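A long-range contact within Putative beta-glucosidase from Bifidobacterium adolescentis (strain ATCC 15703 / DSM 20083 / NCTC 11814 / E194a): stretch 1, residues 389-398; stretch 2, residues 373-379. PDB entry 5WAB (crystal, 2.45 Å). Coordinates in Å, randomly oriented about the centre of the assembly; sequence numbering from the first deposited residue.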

# COMPACT_ATOMS: atom_id res chain seq x y z
N THR A 389 24.76 -15.60 27.26
CA THR A 389 25.65 -14.54 27.72
C THR A 389 25.10 -13.17 27.35
O THR A 389 25.07 -12.26 28.19
CB THR A 389 27.05 -14.74 27.13
OG1 THR A 389 27.52 -16.05 27.45
CG2 THR A 389 28.01 -13.70 27.72
N LEU A 390 24.69 -13.00 26.09
CA LEU A 390 24.07 -11.74 25.69
C LEU A 390 22.76 -11.52 26.44
O LEU A 390 22.43 -10.38 26.81
CB LEU A 390 23.83 -11.74 24.18
CG LEU A 390 25.07 -11.69 23.29
CD1 LEU A 390 24.66 -11.67 21.83
CD2 LEU A 390 25.95 -10.50 23.63
N GLU A 391 22.01 -12.59 26.67
CA GLU A 391 20.74 -12.48 27.39
C GLU A 391 20.97 -12.00 28.82
O GLU A 391 20.24 -11.14 29.31
CB GLU A 391 20.03 -13.83 27.37
CG GLU A 391 18.66 -13.87 28.02
CD GLU A 391 17.95 -15.19 27.78
OE1 GLU A 391 17.83 -15.59 26.60
OE2 GLU A 391 17.54 -15.84 28.77
N ALA A 392 21.98 -12.55 29.49
CA ALA A 392 22.28 -12.14 30.86
C ALA A 392 22.76 -10.70 30.93
O ALA A 392 22.42 -9.97 31.87
CB ALA A 392 23.32 -13.08 31.47
N GLU A 393 23.57 -10.26 29.96
CA GLU A 393 24.00 -8.87 29.93
C GLU A 393 22.80 -7.93 29.80
O GLU A 393 22.74 -6.89 30.46
CB GLU A 393 24.98 -8.62 28.79
CG GLU A 393 25.46 -7.17 28.72
CD GLU A 393 26.00 -6.77 27.36
OE1 GLU A 393 25.98 -7.60 26.42
OE2 GLU A 393 26.43 -5.60 27.22
N ALA A 394 21.83 -8.30 28.95
CA ALA A 394 20.65 -7.46 28.78
C ALA A 394 19.82 -7.42 30.05
O ALA A 394 19.12 -6.43 30.29
CB ALA A 394 19.81 -7.95 27.60
N VAL A 395 19.86 -8.48 30.86
CA VAL A 395 19.14 -8.47 32.13
C VAL A 395 19.85 -7.57 33.13
O VAL A 395 19.19 -6.87 33.92
CB VAL A 395 18.96 -9.90 32.66
CG1 VAL A 395 18.37 -9.87 34.06
CG2 VAL A 395 18.05 -10.70 31.74
N GLU A 396 21.19 -7.60 33.17
CA GLU A 396 21.89 -6.70 34.08
C GLU A 396 21.65 -5.25 33.69
O GLU A 396 21.49 -4.38 34.57
CB GLU A 396 23.39 -7.01 34.07
CG GLU A 396 23.75 -8.26 34.85
CD GLU A 396 23.52 -8.10 36.34
OE1 GLU A 396 23.83 -7.01 36.88
OE2 GLU A 396 23.03 -9.05 36.97
N THR A 397 21.60 -4.96 32.40
CA THR A 397 21.08 -3.69 31.94
C THR A 397 19.56 -3.73 32.17
O THR A 397 18.98 -4.80 32.35
CB THR A 397 21.44 -3.47 30.47
OG1 THR A 397 22.85 -3.63 30.31
CG2 THR A 397 21.09 -2.08 30.03
N ALA A 398 18.93 -2.56 32.21
CA ALA A 398 17.49 -2.44 32.47
C ALA A 398 17.18 -2.77 33.92
O ALA A 398 16.21 -2.24 34.48
CB ALA A 398 16.67 -3.33 31.52
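Stretch 2 (373-379) VAFAPGF

Stretch 2 runs as a β-strand through Ala-376, then turns into loop at Pro-377, and it passes the helix of stretch 1 nearly antiparallel: the two N-to-C directions make an angle of 163° (signed crossing angle -163°), and the axes approach to 8.0 Å. The register follows from the CA–CA distances, which pair Thr-397 with Ala-374 at 6.7 Å, Ala-394 with Ala-376 at 5.1 Å and Leu-390 with Gly-378 at 4.8 Å, so the chains draw closer toward the loop.

Strand alternation turns the CA-to-CB bonds of Ala-374 and Ala-376 toward the helix and that of Phe-375 away. Ala-376 packs its CB 3.7 Å from Ala-394 CA and 4.0 Å from Ala-394 CB, a small apolar contact that permits the close approach. Gly-378, with phi/psi of 75/-48°, has the positive phi that favours glycine; its CA lies 3.9 Å from Ala-394 CB, and its O lies 3.5 Å from Leu-390 CB. Farther along, Thr-397 CG2 sits 3.7 Å from Ala-374 CB.

No direct hydrogen bond joins the stretches. Instead, one water accepts from Gly-378 N (3.0 Å to the water O) and donates to Leu-390 O (2.9 Å) and Glu-393 OE1 (2.5 Å). The contact buries 384 Å², both sides summed.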

# COMPACT_ATOMS: atom_id res chain seq x y z
N VAL A 373 22.63 6.39 27.59
CA VAL A 373 21.91 5.13 27.75
C VAL A 373 22.92 4.03 28.00
O VAL A 373 24.13 4.21 27.86
CB VAL A 373 21.05 4.79 26.51
CG1 VAL A 373 20.22 5.99 26.08
CG2 VAL A 373 21.92 4.31 25.36
N ALA A 374 22.41 2.87 28.40
CA ALA A 374 23.18 1.64 28.49
C ALA A 374 22.64 0.68 27.44
O ALA A 374 21.44 0.37 27.44
CB ALA A 374 23.10 1.02 29.89
N PHE A 375 23.51 0.21 26.55
CA PHE A 375 23.10 -0.65 25.46
C PHE A 375 23.55 -2.08 25.70
O PHE A 375 24.65 -2.32 26.19
CB PHE A 375 23.66 -0.15 24.13
CG PHE A 375 23.43 -1.10 22.98
CD1 PHE A 375 22.16 -1.31 22.48
CD2 PHE A 375 24.50 -1.74 22.38
CE1 PHE A 375 21.95 -2.17 21.42
CE2 PHE A 375 24.30 -2.60 21.32
CZ PHE A 375 23.02 -2.81 20.84
N ALA A 376 22.68 -3.03 25.35
CA ALA A 376 23.00 -4.43 25.36
C ALA A 376 22.34 -5.03 24.13
O ALA A 376 21.13 -4.83 23.91
CB ALA A 376 22.52 -5.13 26.63
N PRO A 377 23.09 -5.75 23.29
CA PRO A 377 22.47 -6.35 22.09
C PRO A 377 21.35 -7.31 22.44
O PRO A 377 20.31 -7.32 21.77
CB PRO A 377 23.64 -7.06 21.40
CG PRO A 377 24.87 -6.40 21.95
CD PRO A 377 24.54 -6.03 23.36
N GLY A 378 21.52 -8.11 23.49
CA GLY A 378 20.51 -9.07 23.90
C GLY A 378 20.40 -10.30 23.04
O GLY A 378 20.38 -11.42 23.56
N PHE A 379 20.34 -10.12 21.72
CA PHE A 379 20.18 -11.23 20.80
C PHE A 379 20.87 -10.86 19.49
O PHE A 379 21.27 -9.72 19.27
CB PHE A 379 18.70 -11.56 20.58
CG PHE A 379 17.88 -10.40 20.12
CD1 PHE A 379 17.69 -10.16 18.76
CD2 PHE A 379 17.30 -9.53 21.03
CE1 PHE A 379 16.93 -9.08 18.34
CE2 PHE A 379 16.54 -8.46 20.61
CZ PHE A 379 16.35 -8.23 19.26
O HOH W 1 23.71 -8.13 25.61